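Local coordinates for modulator of the activity of Ets CG15085-PA (Drosophila melanogaster, PDB 1SV0), which probably relieves transcriptional repression by the Ets-family protein Yan, binding Yan's SAM domain through its own and so favouring depolymerization of Yan, at residues Ala17-Trp20 / Lys21-Asn25; Phe42-Asn45 / Gly46-Cys50. All coordinates share one frame; numbering follows the deposited sequence.

Contact 1 (Ala17-Trp20 / Lys21-Asn25); sequences ADVW and KWLIN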
loop_
_atom_site.group_PDB
_atom_site.type_symbol
_atom_site.label_atom_id
_atom_site.label_comp_id
_atom_site.label_asym_id
_atom_site.label_seq_id
_atom_site.Cartn_x
_atom_site.Cartn_y
_atom_site.Cartn_z
ATOM N N ALA C 17 6.068 -10.567 -0.548
ATOM C CA ALA C 17 6.620 -11.658 -1.354
ATOM C C ALA C 17 5.560 -12.229 -2.304
ATOM O O ALA C 17 5.847 -12.485 -3.474
ATOM C CB ALA C 17 7.159 -12.764 -0.452
ATOM N N ASP C 18 4.348 -12.441 -1.794
ATOM C CA ASP C 18 3.255 -12.958 -2.617
ATOM C C ASP C 18 2.909 -11.949 -3.717
ATOM O O ASP C 18 2.725 -12.316 -4.878
ATOM C CB ASP C 18 2.013 -13.245 -1.758
ATOM C CG ASP C 18 2.241 -14.372 -0.761
ATOM O OD1 ASP C 18 2.936 -15.356 -1.119
ATOM O OD2 ASP C 18 1.721 -14.278 0.374
ATOM N N VAL C 19 2.813 -10.677 -3.348
ATOM C CA VAL C 19 2.519 -9.635 -4.327
ATOM C C VAL C 19 3.510 -9.698 -5.502
ATOM O O VAL C 19 3.117 -9.624 -6.670
ATOM C CB VAL C 19 2.600 -8.234 -3.686
ATOM C CG1 VAL C 19 2.578 -7.162 -4.772
ATOM C CG2 VAL C 19 1.430 -8.039 -2.722
ATOM N N TRP C 20 4.791 -9.827 -5.182
ATOM C CA TRP C 20 5.838 -9.889 -6.201
ATOM C C TRP C 20 5.709 -11.115 -7.097
ATOM O O TRP C 20 5.884 -11.020 -8.311
ATOM C CB TRP C 20 7.215 -9.857 -5.530
ATOM C CG TRP C 20 7.604 -8.486 -5.077
ATOM C CD1 TRP C 20 6.764 -7.487 -4.651
ATOM C CD2 TRP C 20 8.929 -7.954 -5.001
ATOM N NE1 TRP C 20 7.493 -6.363 -4.318
ATOM C CE2 TRP C 20 8.822 -6.624 -4.523
ATOM C CE3 TRP C 20 10.200 -8.468 -5.296
ATOM C CZ2 TRP C 20 9.941 -5.803 -4.335
ATOM C CZ3 TRP C 20 11.313 -7.649 -5.110
ATOM C CH2 TRP C 20 11.172 -6.331 -4.635
ATOM N N LYS C 21 5.410 -12.263 -6.500
ATOM C CA LYS C 21 5.232 -13.483 -7.275
ATOM C C LYS C 21 4.026 -13.329 -8.208
ATOM O O LYS C 21 4.073 -13.760 -9.366
ATOM C CB LYS C 21 5.070 -14.687 -6.335
ATOM C CG LYS C 21 6.424 -15.260 -5.900
ATOM C CD LYS C 21 6.395 -15.928 -4.540
ATOM C CE LYS C 21 5.221 -16.866 -4.339
ATOM N NZ LYS C 21 5.224 -17.406 -2.939
ATOM N N TRP C 22 2.958 -12.709 -7.708
ATOM C CA TRP C 22 1.756 -12.462 -8.517
ATOM C C TRP C 22 2.087 -11.532 -9.688
ATOM O O TRP C 22 1.581 -11.706 -10.797
ATOM C CB TRP C 22 0.658 -11.815 -7.659
ATOM C CG TRP C 22 -0.476 -11.206 -8.450
ATOM C CD1 TRP C 22 -1.427 -11.875 -9.193
ATOM C CD2 TRP C 22 -0.788 -9.811 -8.565
ATOM N NE1 TRP C 22 -2.303 -10.979 -9.751
ATOM C CE2 TRP C 22 -1.940 -9.708 -9.384
ATOM C CE3 TRP C 22 -0.211 -8.636 -8.054
ATOM C CZ2 TRP C 22 -2.528 -8.468 -9.704
ATOM C CZ3 TRP C 22 -0.800 -7.397 -8.370
ATOM C CH2 TRP C 22 -1.948 -7.330 -9.188
ATOM N N LEU C 23 2.931 -10.534 -9.437
ATOM C CA LEU C 23 3.309 -9.587 -10.486
ATOM C C LEU C 23 4.108 -10.296 -11.576
ATOM O O LEU C 23 3.896 -10.062 -12.768
ATOM C CB LEU C 23 4.133 -8.436 -9.897
ATOM C CG LEU C 23 3.345 -7.404 -9.084
ATOM C CD1 LEU C 23 4.314 -6.447 -8.374
ATOM C CD2 LEU C 23 2.417 -6.629 -10.020
ATOM N N ILE C 24 5.039 -11.149 -11.159
ATOM C CA ILE C 24 5.853 -11.905 -12.108
ATOM C C ILE C 24 4.947 -12.817 -12.954
ATOM O O ILE C 24 5.112 -12.904 -14.170
ATOM C CB ILE C 24 6.920 -12.753 -11.368
ATOM C CG1 ILE C 24 7.999 -11.825 -10.800
ATOM C CG2 ILE C 24 7.537 -13.787 -12.318
ATOM C CD1 ILE C 24 8.990 -12.526 -9.899
ATOM N N ASN C 25 4.000 -13.494 -12.308
ATOM C CA ASN C 25 3.053 -14.361 -13.021
ATOM C C ASN C 25 2.214 -13.563 -14.015
ATOM O O ASN C 25 1.947 -14.025 -15.127
ATOM C CB ASN C 25 2.101 -15.070 -12.043
ATOM C CG ASN C 25 2.771 -16.204 -11.302
ATOM O OD1 ASN C 25 3.744 -16.781 -11.784
ATOM N ND2 ASN C 25 2.243 -16.544 -10.132
HETATM O O HOH W 1 5.245 -15.716 -0.202
#
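Asp-18 and Lys-21, three residues apart on helix 16-30, form a salt bridge in which OD1 of Asp-18 lies 3.6 Å from NZ of Lys-21. The two side chains run alongside each other in the same direction. With CG beside the backbone N (chi1 -85°), the lysine chain passes Ala-17 O, which lies 3.6 Å from Lys-21 CD; the bend at chi3 (46°) then swings CE and NZ toward Asp-18. One water joins the same two groups, donating to Asp-18 OD1 and accepting from Lys-21 NZ at 3.2 Å, so the long charge pair is also bridged by solvent. The other carboxylate oxygen, OD2, accepts from Thr-15 N near the start of the helix.

The backbone makes four successive i to i+4 hydrogen bonds, from Lys-21, Trp-22, Leu-23 and Ile-24 back to Ala-17, Asp-18, Val-19 and Trp-20. This is the first long helix of a SAM domain, an all-helical fold, and its inner side faces the hydrophobic core: Val-19 touches Leu-49 of helix 46-51, while Trp-22 and Leu-23 both meet Leu-68 of helix 65-80.

Apolar contact within the helix falls on that buried side. Val-19 and Leu-23 lie side by side, pointing the same way, CG1 of Val-19 4.1 Å from CD1 of Leu-23.

The indoles add polar contacts. Trp-22 has an edge atom, CE3, 3.7 Å from Val-19 O near the ring plane; with CG anti to the backbone N (chi1 165°), the ring runs inward, and NE1 hydrogen-bonds to Asp-71 OD1. The Trp-20 indole N-H has its partner in Phe-42, in the loop before helix 46-51.

Contact 2 (Phe42-Asn45 / Gly46-Cys50); sequences FPMN and GKALC
Asn-45 O accepts from Leu-49 N at 3.2 Å and more weakly from Ala-48 N, closing the first turn of helix 46-51 just after an inverse gamma turn centred on Pro-43. The Asn-45 side chain adds a capping bond: with CG set between the backbone N and the carbonyl carbon (chi1 66°), OD1 folds over the helix end and takes Ala-48 N at 3.1 Å, a fairly straight bond (N-H...O 159°). Its amide nitrogen, ND2, donates to Glu-28 O of the Yan (pokkuri) chain, whose Glu-28 carboxylate also forms a salt bridge with Lys-47 NZ.

On the apolar side, Met-44 CB rests against Ala-48 CB at 3.5 Å. A first torsion of 58° starts the methionine chain toward the helix, and Met-44 SD lies 3.8 Å from Leu-49 CD1, the two side chains crossing at about a right angle. Leu-49 CD1 is also 4.1 Å from Phe-42 CD2, approaching the ring obliquely. Phe-42 and Leu-49 both continue onto Tyr-57 of helix 54-60, extending this packing into the core. An asparagine N-cap with a hydrophobic staple between Met-44 and Leu-49 thus starts a short SAM-domain helix, and its polar end lies in the interface with the SAM domain of Yan.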
loop_
_atom_site.group_PDB
_atom_site.type_symbol
_atom_site.label_atom_id
_atom_site.label_comp_id
_atom_site.label_asym_id
_atom_site.label_seq_id
_atom_site.Cartn_x
_atom_site.Cartn_y
_atom_site.Cartn_z
ATOM N N PHE C 42 6.063 -1.958 -6.517
ATOM C CA PHE C 42 5.066 -2.399 -5.546
ATOM C C PHE C 42 5.683 -3.020 -4.295
ATOM O O PHE C 42 5.535 -4.219 -4.052
ATOM C CB PHE C 42 4.115 -3.430 -6.174
ATOM C CG PHE C 42 3.380 -2.935 -7.386
ATOM C CD1 PHE C 42 3.997 -2.915 -8.631
ATOM C CD2 PHE C 42 2.055 -2.514 -7.290
ATOM C CE1 PHE C 42 3.303 -2.493 -9.764
ATOM C CE2 PHE C 42 1.353 -2.090 -8.415
ATOM C CZ PHE C 42 1.982 -2.080 -9.658
ATOM N N PRO C 43 6.396 -2.220 -3.490
ATOM C CA PRO C 43 7.014 -2.738 -2.269
ATOM C C PRO C 43 5.971 -2.751 -1.139
ATOM O O PRO C 43 6.108 -2.016 -0.159
ATOM C CB PRO C 43 8.133 -1.730 -2.010
ATOM C CG PRO C 43 7.491 -0.440 -2.422
ATOM C CD PRO C 43 6.786 -0.815 -3.726
ATOM N N MET C 44 4.939 -3.583 -1.277
ATOM C CA MET C 44 3.862 -3.650 -0.288
ATOM C C MET C 44 3.139 -4.999 -0.348
ATOM O O MET C 44 3.365 -5.779 -1.275
ATOM C CB MET C 44 2.861 -2.531 -0.572
ATOM C CG MET C 44 2.287 -2.616 -1.989
ATOM S SD MET C 44 1.241 -1.225 -2.490
ATOM C CE MET C 44 2.497 -0.050 -2.999
ATOM N N ASN C 45 2.257 -5.257 0.619
ATOM C CA ASN C 45 1.514 -6.521 0.662
ATOM C C ASN C 45 0.094 -6.399 0.102
ATOM O O ASN C 45 -0.288 -5.356 -0.428
ATOM C CB ASN C 45 1.463 -7.078 2.099
ATOM C CG ASN C 45 0.654 -6.202 3.057
ATOM O OD1 ASN C 45 -0.031 -5.270 2.648
ATOM N ND2 ASN C 45 0.729 -6.519 4.346
ATOM N N GLY C 46 -0.682 -7.476 0.209
ATOM C CA GLY C 46 -2.041 -7.460 -0.305
ATOM C C GLY C 46 -2.956 -6.421 0.341
ATOM O O GLY C 46 -3.788 -5.815 -0.341
ATOM N N LYS C 47 -2.811 -6.211 1.646
ATOM C CA LYS C 47 -3.638 -5.226 2.350
ATOM C C LYS C 47 -3.498 -3.864 1.688
ATOM O O LYS C 47 -4.483 -3.144 1.509
ATOM C CB LYS C 47 -3.222 -5.109 3.816
ATOM C CG LYS C 47 -3.699 -6.242 4.717
ATOM C CD LYS C 47 -3.682 -5.777 6.172
ATOM C CE LYS C 47 -4.485 -6.700 7.079
ATOM N NZ LYS C 47 -4.544 -6.172 8.478
ATOM N N ALA C 48 -2.263 -3.520 1.330
ATOM C CA ALA C 48 -1.975 -2.249 0.676
ATOM C C ALA C 48 -2.604 -2.201 -0.710
ATOM O O ALA C 48 -3.152 -1.170 -1.114
ATOM C CB ALA C 48 -0.450 -2.034 0.570
ATOM N N LEU C 49 -2.529 -3.317 -1.434
ATOM C CA LEU C 49 -3.088 -3.385 -2.786
ATOM C C LEU C 49 -4.597 -3.133 -2.786
ATOM O O LEU C 49 -5.129 -2.516 -3.710
ATOM C CB LEU C 49 -2.761 -4.748 -3.428
ATOM C CG LEU C 49 -1.855 -4.738 -4.670
ATOM C CD1 LEU C 49 -0.661 -3.824 -4.463
ATOM C CD2 LEU C 49 -1.396 -6.163 -4.979
ATOM N N CYS C 50 -5.279 -3.599 -1.742
ATOM C CA CYS C 50 -6.725 -3.400 -1.616
ATOM C C CYS C 50 -7.077 -1.919 -1.617
ATOM O O CYS C 50 -8.153 -1.521 -2.069
ATOM C CB CYS C 50 -7.242 -4.014 -0.314
ATOM S SG CYS C 50 -7.284 -5.801 -0.285
#

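Contacts 1 and 2 follow one another in the chain, and their centres lie about 11 Å apart. They meet directly: Trp-20 NE1 probably donates a hydrogen bond to Phe-42 O at 2.9 Å, tying helix 16-30 to the loop before helix 46-51. Beside it, Leu-23 CD1 packs 3.6 Å from Phe-42 CD1, and Val-19 CG2 comes within 3.3 Å of Met-44 O, so the inner side of the helix lies along the loop backbone as well as its side chains. Their roles at the Yan interface differ: no residue of 17-25 touches the partner chain, whereas 42-50 reaches it through polar and packing contacts.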